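Local atomic coordinates of putative 4-amino-4-deoxychorismate lyase (Thermus thermophilus, PDB entry 2ZGI), a protein that binds pyridoxal 5'-phosphate and is probably a lyase of the class-IV aminotransferase family, putatively acting on 4-amino-4-deoxychorismate. Residues Ser23-Leu28 / Arg80-Val85; Arg29-Arg34 / Pro241-Glu246. All coordinates share one frame; numbering follows the deposited sequence.

Contact 1: residues Ser23-Leu28 / Arg80-Val85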
loop_
_atom_site.group_PDB
_atom_site.type_symbol
_atom_site.label_atom_id
_atom_site.label_comp_id
_atom_site.label_asym_id
_atom_site.label_seq_id
_atom_site.Cartn_x
_atom_site.Cartn_y
_atom_site.Cartn_z
ATOM N N SER D 23 -9.131 -24.883 6.978
ATOM C CA SER D 23 -10.258 -25.187 7.858
ATOM C C SER D 23 -11.141 -23.976 7.982
ATOM O O SER D 23 -10.705 -22.829 7.707
ATOM C CB SER D 23 -9.773 -25.628 9.257
ATOM O OG SER D 23 -9.012 -24.599 9.908
ATOM N N VAL D 24 -12.399 -24.221 8.349
ATOM C CA VAL D 24 -13.296 -23.170 8.801
ATOM C C VAL D 24 -13.758 -23.559 10.180
ATOM O O VAL D 24 -13.682 -24.744 10.565
ATOM C CB VAL D 24 -14.493 -22.922 7.804
ATOM C CG1 VAL D 24 -13.967 -22.485 6.484
ATOM C CG2 VAL D 24 -15.314 -24.211 7.602
ATOM N N PHE D 25 -14.210 -22.582 10.958
ATOM C CA PHE D 25 -14.551 -22.864 12.332
ATOM C C PHE D 25 -15.562 -21.856 12.826
ATOM O O PHE D 25 -15.843 -20.847 12.142
ATOM C CB PHE D 25 -13.271 -22.900 13.219
ATOM C CG PHE D 25 -12.662 -21.525 13.496
ATOM C CD1 PHE D 25 -12.943 -20.861 14.691
ATOM C CD2 PHE D 25 -11.824 -20.904 12.570
ATOM C CE1 PHE D 25 -12.396 -19.599 14.963
ATOM C CE2 PHE D 25 -11.280 -19.634 12.818
ATOM C CZ PHE D 25 -11.549 -18.980 14.009
ATOM N N THR D 26 -16.128 -22.131 13.997
ATOM C CA THR D 26 -16.920 -21.149 14.692
ATOM C C THR D 26 -16.774 -21.367 16.194
ATOM O O THR D 26 -16.495 -22.485 16.645
ATOM C CB THR D 26 -18.401 -21.180 14.236
ATOM O OG1 THR D 26 -19.045 -19.980 14.678
ATOM C CG2 THR D 26 -19.154 -22.423 14.821
ATOM N N THR D 27 -16.935 -20.303 16.969
ATOM C CA THR D 27 -16.792 -20.406 18.405
ATOM C C THR D 27 -18.047 -19.852 19.083
ATOM O O THR D 27 -18.519 -18.748 18.757
ATOM C CB THR D 27 -15.506 -19.721 18.929
ATOM O OG1 THR D 27 -15.671 -18.306 18.904
ATOM C CG2 THR D 27 -14.343 -20.057 18.088
ATOM N N LEU D 28 -18.591 -20.634 20.012
ATOM C CA LEU D 28 -19.870 -20.343 20.651
ATOM C C LEU D 28 -19.686 -20.209 22.140
ATOM O O LEU D 28 -18.701 -20.718 22.707
ATOM C CB LEU D 28 -20.867 -21.486 20.461
ATOM C CG LEU D 28 -21.215 -22.012 19.083
ATOM C CD1 LEU D 28 -20.211 -23.080 18.709
ATOM C CD2 LEU D 28 -22.664 -22.568 19.093
ATOM N N ARG D 80 -17.034 -22.273 26.608
ATOM C CA ARG D 80 -16.646 -21.838 25.276
ATOM C C ARG D 80 -16.542 -23.086 24.416
ATOM O O ARG D 80 -15.851 -24.065 24.771
ATOM C CB ARG D 80 -15.308 -21.092 25.306
ATOM C CG ARG D 80 -14.936 -20.428 23.969
ATOM C CD ARG D 80 -13.412 -20.429 23.818
ATOM N NE ARG D 80 -12.915 -20.001 22.514
ATOM C CZ ARG D 80 -12.344 -20.810 21.615
ATOM N NH1 ARG D 80 -12.221 -22.113 21.853
ATOM N NH2 ARG D 80 -11.905 -20.318 20.458
ATOM N N LEU D 81 -17.227 -23.059 23.282
ATOM C CA LEU D 81 -17.260 -24.196 22.400
ATOM C C LEU D 81 -16.621 -23.810 21.105
ATOM O O LEU D 81 -16.659 -22.645 20.695
ATOM C CB LEU D 81 -18.727 -24.615 22.121
ATOM C CG LEU D 81 -19.659 -24.830 23.310
ATOM C CD1 LEU D 81 -21.132 -24.911 22.852
ATOM C CD2 LEU D 81 -19.253 -26.141 23.939
ATOM N N ARG D 82 -16.060 -24.797 20.432
ATOM C CA ARG D 82 -15.516 -24.567 19.134
ATOM C C ARG D 82 -15.755 -25.737 18.197
ATOM O O ARG D 82 -15.462 -26.894 18.550
ATOM C CB ARG D 82 -14.035 -24.332 19.299
ATOM C CG ARG D 82 -13.393 -23.748 18.092
ATOM C CD ARG D 82 -11.951 -24.124 18.163
ATOM N NE ARG D 82 -11.514 -24.401 16.833
ATOM C CZ ARG D 82 -10.982 -23.483 16.050
ATOM N NH1 ARG D 82 -10.812 -22.272 16.539
ATOM N NH2 ARG D 82 -10.617 -23.795 14.823
ATOM N N PHE D 83 -16.262 -25.435 16.999
ATOM C CA PHE D 83 -16.567 -26.434 15.988
ATOM C C PHE D 83 -15.708 -26.109 14.782
ATOM O O PHE D 83 -15.751 -25.002 14.287
ATOM C CB PHE D 83 -18.039 -26.366 15.543
ATOM C CG PHE D 83 -19.052 -26.762 16.605
ATOM C CD1 PHE D 83 -18.871 -27.895 17.396
ATOM C CD2 PHE D 83 -20.245 -26.057 16.726
ATOM C CE1 PHE D 83 -19.834 -28.273 18.341
ATOM C CE2 PHE D 83 -21.225 -26.441 17.669
ATOM C CZ PHE D 83 -21.005 -27.540 18.474
ATOM N N THR D 84 -14.928 -27.072 14.309
ATOM C CA THR D 84 -13.972 -26.826 13.219
ATOM C C THR D 84 -14.193 -27.876 12.130
ATOM O O THR D 84 -14.308 -29.073 12.434
ATOM C CB THR D 84 -12.511 -26.880 13.723
ATOM O OG1 THR D 84 -12.384 -26.043 14.870
ATOM C CG2 THR D 84 -11.515 -26.413 12.645
ATOM N N VAL D 85 -14.260 -27.412 10.890
ATOM C CA VAL D 85 -14.359 -28.253 9.712
ATOM C C VAL D 85 -13.107 -28.184 8.809
ATOM O O VAL D 85 -12.666 -27.097 8.389
ATOM C CB VAL D 85 -15.598 -27.871 8.869
ATOM C CG1 VAL D 85 -15.658 -28.689 7.602
ATOM C CG2 VAL D 85 -16.900 -28.067 9.698
HETATM O O HOH W 1 -9.194 -23.351 12.502
#
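R82 starts with CG anti to the backbone N (chi1 -166°) and bends at chi3, which turns its guanidinium back over the neighbouring strand. F25 holds CG in the crowded position between its own N and carbonyl carbon (chi1 74°). The two flat groups therefore overlap. The guanidinium lies flat on one face of the F25 ring, with centres 4.1 Å apart and planes at 13°. R82 NH1 sits over F25 CD1 at 3.2 Å, and NH2 reaches back toward CB and CG. T84 helps fix the rotation of the guanidinium along its NE/NH2 edge: R82 NE donates to T84 OG1 at 2.7 Å, and NH2 adds a weak bond to the same oxygen. A water in the guanidinium plane links NH2, weakly, to S23 OG. Y19 of the second subunit makes a cation-pi contact with R82.

T27 CG2 packs on the same side, 3.4 Å from R80 NH2 and 3.8 Å from R82 CG. V24, T26 and L28 point to the other face, with L81, F83 and V85. There L28 CD1 touches F83 CD2 at 3.6 Å, the two side chains crossing at about a right angle. T26 CG2 lies at the edge of the F83 ring. T26 OG1 is satisfied by R44, a cofactor-binding residue, and by H41. Helix 38-51 covers this face.

The backbones pair antiparallel. V24 with V85, T26 with F83 and L28 with L81 are hydrogen-bonded pairs, each with two N-H...O bonds; V85 N to V24 O is the shortest at 2.7 Å. This is the central strand pair of a four-stranded antiparallel sheet with a helix packed on one face, beside the pyridoxal-phosphate pocket of a class-IV aminotransferase fold.

Contact 2: residues Arg29-Arg34 / Pro241-Glu246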
loop_
_atom_site.group_PDB
_atom_site.type_symbol
_atom_site.label_atom_id
_atom_site.label_comp_id
_atom_site.label_asym_id
_atom_site.label_seq_id
_atom_site.Cartn_x
_atom_site.Cartn_y
_atom_site.Cartn_z
ATOM N N ARG D 29 -20.655 -19.546 22.777
ATOM C CA ARG D 29 -20.738 -19.507 24.229
ATOM C C ARG D 29 -21.963 -20.302 24.656
ATOM O O ARG D 29 -23.003 -20.186 24.017
ATOM C CB ARG D 29 -20.840 -18.064 24.729
ATOM C CG ARG D 29 -20.542 -17.961 26.210
ATOM C CD ARG D 29 -20.407 -16.529 26.678
ATOM N NE ARG D 29 -21.678 -15.807 26.770
ATOM C CZ ARG D 29 -22.048 -14.851 25.925
ATOM N NH1 ARG D 29 -21.256 -14.526 24.914
ATOM N NH2 ARG D 29 -23.230 -14.232 26.089
ATOM N N ALA D 30 -21.834 -21.130 25.696
ATOM C CA ALA D 30 -22.991 -21.796 26.307
ATOM C C ALA D 30 -23.173 -21.210 27.685
ATOM O O ALA D 30 -22.184 -21.015 28.404
ATOM C CB ALA D 30 -22.798 -23.327 26.403
ATOM N N GLU D 31 -24.414 -20.885 28.039
ATOM C CA GLU D 31 -24.693 -20.369 29.365
ATOM C C GLU D 31 -25.608 -21.345 30.060
ATOM O O GLU D 31 -26.661 -21.696 29.523
ATOM C CB GLU D 31 -25.285 -18.954 29.309
ATOM C CG GLU D 31 -24.282 -17.928 28.724
ATOM C CD GLU D 31 -24.842 -16.548 28.481
ATOM O OE1 GLU D 31 -26.075 -16.364 28.477
ATOM O OE2 GLU D 31 -24.017 -15.626 28.310
ATOM N N GLY D 32 -25.178 -21.786 31.244
ATOM C CA GLY D 32 -25.901 -22.801 32.034
ATOM C C GLY D 32 -26.399 -23.963 31.178
ATOM O O GLY D 32 -27.595 -24.314 31.220
ATOM N N GLY D 33 -25.489 -24.538 30.399
ATOM C CA GLY D 33 -25.753 -25.712 29.533
ATOM C C GLY D 33 -26.407 -25.458 28.169
ATOM O O GLY D 33 -26.593 -26.387 27.377
ATOM N N ARG D 34 -26.765 -24.210 27.882
ATOM C CA ARG D 34 -27.525 -23.898 26.684
ATOM C C ARG D 34 -26.644 -23.111 25.720
ATOM O O ARG D 34 -26.183 -22.007 26.069
ATOM C CB ARG D 34 -28.760 -23.062 27.046
ATOM C CG ARG D 34 -29.691 -22.771 25.875
ATOM C CD ARG D 34 -30.821 -21.821 26.274
ATOM N NE ARG D 34 -30.386 -20.424 26.399
ATOM C CZ ARG D 34 -30.316 -19.558 25.387
ATOM N NH1 ARG D 34 -30.603 -19.931 24.144
ATOM N NH2 ARG D 34 -29.915 -18.304 25.608
ATOM N N PRO D 241 -22.305 -11.394 29.003
ATOM C CA PRO D 241 -22.286 -12.836 29.265
ATOM C C PRO D 241 -22.838 -13.143 30.654
ATOM O O PRO D 241 -22.447 -12.491 31.634
ATOM C CB PRO D 241 -20.794 -13.174 29.195
ATOM C CG PRO D 241 -20.252 -12.177 28.244
ATOM C CD PRO D 241 -20.976 -10.906 28.599
ATOM N N ALA D 242 -23.740 -14.114 30.734
ATOM C CA ALA D 242 -24.318 -14.512 32.017
ATOM C C ALA D 242 -23.423 -15.495 32.789
ATOM O O ALA D 242 -23.838 -16.605 33.121
ATOM C CB ALA D 242 -25.727 -15.091 31.801
ATOM N N CYS D 243 -22.197 -15.079 33.100
ATOM C CA CYS D 243 -21.156 -16.024 33.507
ATOM C C CYS D 243 -20.365 -15.675 34.776
ATOM O O CYS D 243 -19.295 -16.229 34.994
ATOM C CB CYS D 243 -20.190 -16.233 32.331
ATOM S SG CYS D 243 -21.038 -16.802 30.846
ATOM N N TYR D 244 -20.867 -14.760 35.599
ATOM C CA TYR D 244 -20.203 -14.418 36.880
ATOM C C TYR D 244 -20.614 -15.364 38.023
ATOM O O TYR D 244 -21.720 -15.900 38.003
ATOM C CB TYR D 244 -20.469 -12.946 37.242
ATOM C CG TYR D 244 -19.911 -11.995 36.189
ATOM C CD1 TYR D 244 -18.546 -11.650 36.178
ATOM C CD2 TYR D 244 -20.731 -11.467 35.195
ATOM C CE1 TYR D 244 -18.020 -10.790 35.214
ATOM C CE2 TYR D 244 -20.218 -10.610 34.218
ATOM C CZ TYR D 244 -18.858 -10.272 34.241
ATOM O OH TYR D 244 -18.353 -9.433 33.267
ATOM N N THR D 245 -19.737 -15.572 39.015
ATOM C CA THR D 245 -20.005 -16.581 40.072
ATOM C C THR D 245 -21.358 -16.386 40.766
ATOM O O THR D 245 -21.626 -15.311 41.333
ATOM C CB THR D 245 -18.878 -16.692 41.115
ATOM O OG1 THR D 245 -18.465 -15.380 41.509
ATOM C CG2 THR D 245 -17.690 -17.454 40.531
ATOM N N GLU D 246 -22.172 -17.451 40.722
ATOM C CA GLU D 246 -23.632 -17.437 41.009
ATOM C C GLU D 246 -24.154 -16.369 41.990
ATOM O O GLU D 246 -24.424 -16.642 43.166
ATOM C CB GLU D 246 -24.130 -18.853 41.404
#
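Strand 29-31 ends in a type I' beta turn from E31 to R34, closed by E31 N to R34 O and R34 N to E31 O. G32 and G33 fill the turn with positive phi, which favours glycine. Segment 241-246 is irregular; A242 is the centre of an inverse gamma turn.

R29 leaves the strand with CG anti to the backbone N (chi1 -164°) and bends at chi3. E31 stays extended beyond CG. R29 grips E31 side-on: NE (2.8 Å) and NH2 (2.7 Å) both donate to E31 OE2, which lies in the guanidinium plane. A242 N is the third donor to E31 OE2, at 2.9 Å and 162°, from above the carboxylate plane. Three donors on one oxygen would favour the charged carboxylate. P241 covers one face of the R29 guanidinium, with CB 3.7 Å from R29 NE. A242 CB rests against E31 OE1, and E31 CG meets C243 SG at 4.0 Å. An alanine in place of E31 would remove the acceptor shared by R29 and A242, and would probably loosen the C-terminal segment.

C243 forms a disulfide with C78 on strand 78-86. R29 NH1 makes a weak hydrogen bond to the backbone O of S218, a cofactor-binding residue. This is a two-residue beta hairpin; its E31 carboxylate, held by R29, accepts from A242 N, and with the disulfide this fastens the C-terminal tail to the sheet.

Contacts 1 and 2 follow each other along strand 24-31. Contact 1 uses its first part, contact 2 its end and the turn beyond. Their centres are about 18 Å apart, but they touch where L81 CD1 packs on A30 CB. In chain order the segments alternate: 23-28, 29-34, 80-85, 241-246. The centre of contact 1 is about 10 Å from the centre of the chain, that of contact 2 about 17 Å. Strand 78-86 joins both, pairing in contact 1 and carrying the disulfide partner of C243. The tail after helix 233-239 is tied to the same sheet by contact 2 and the disulfide, with the R29 side chain about 8 Å from the bound cofactor (nearest atoms).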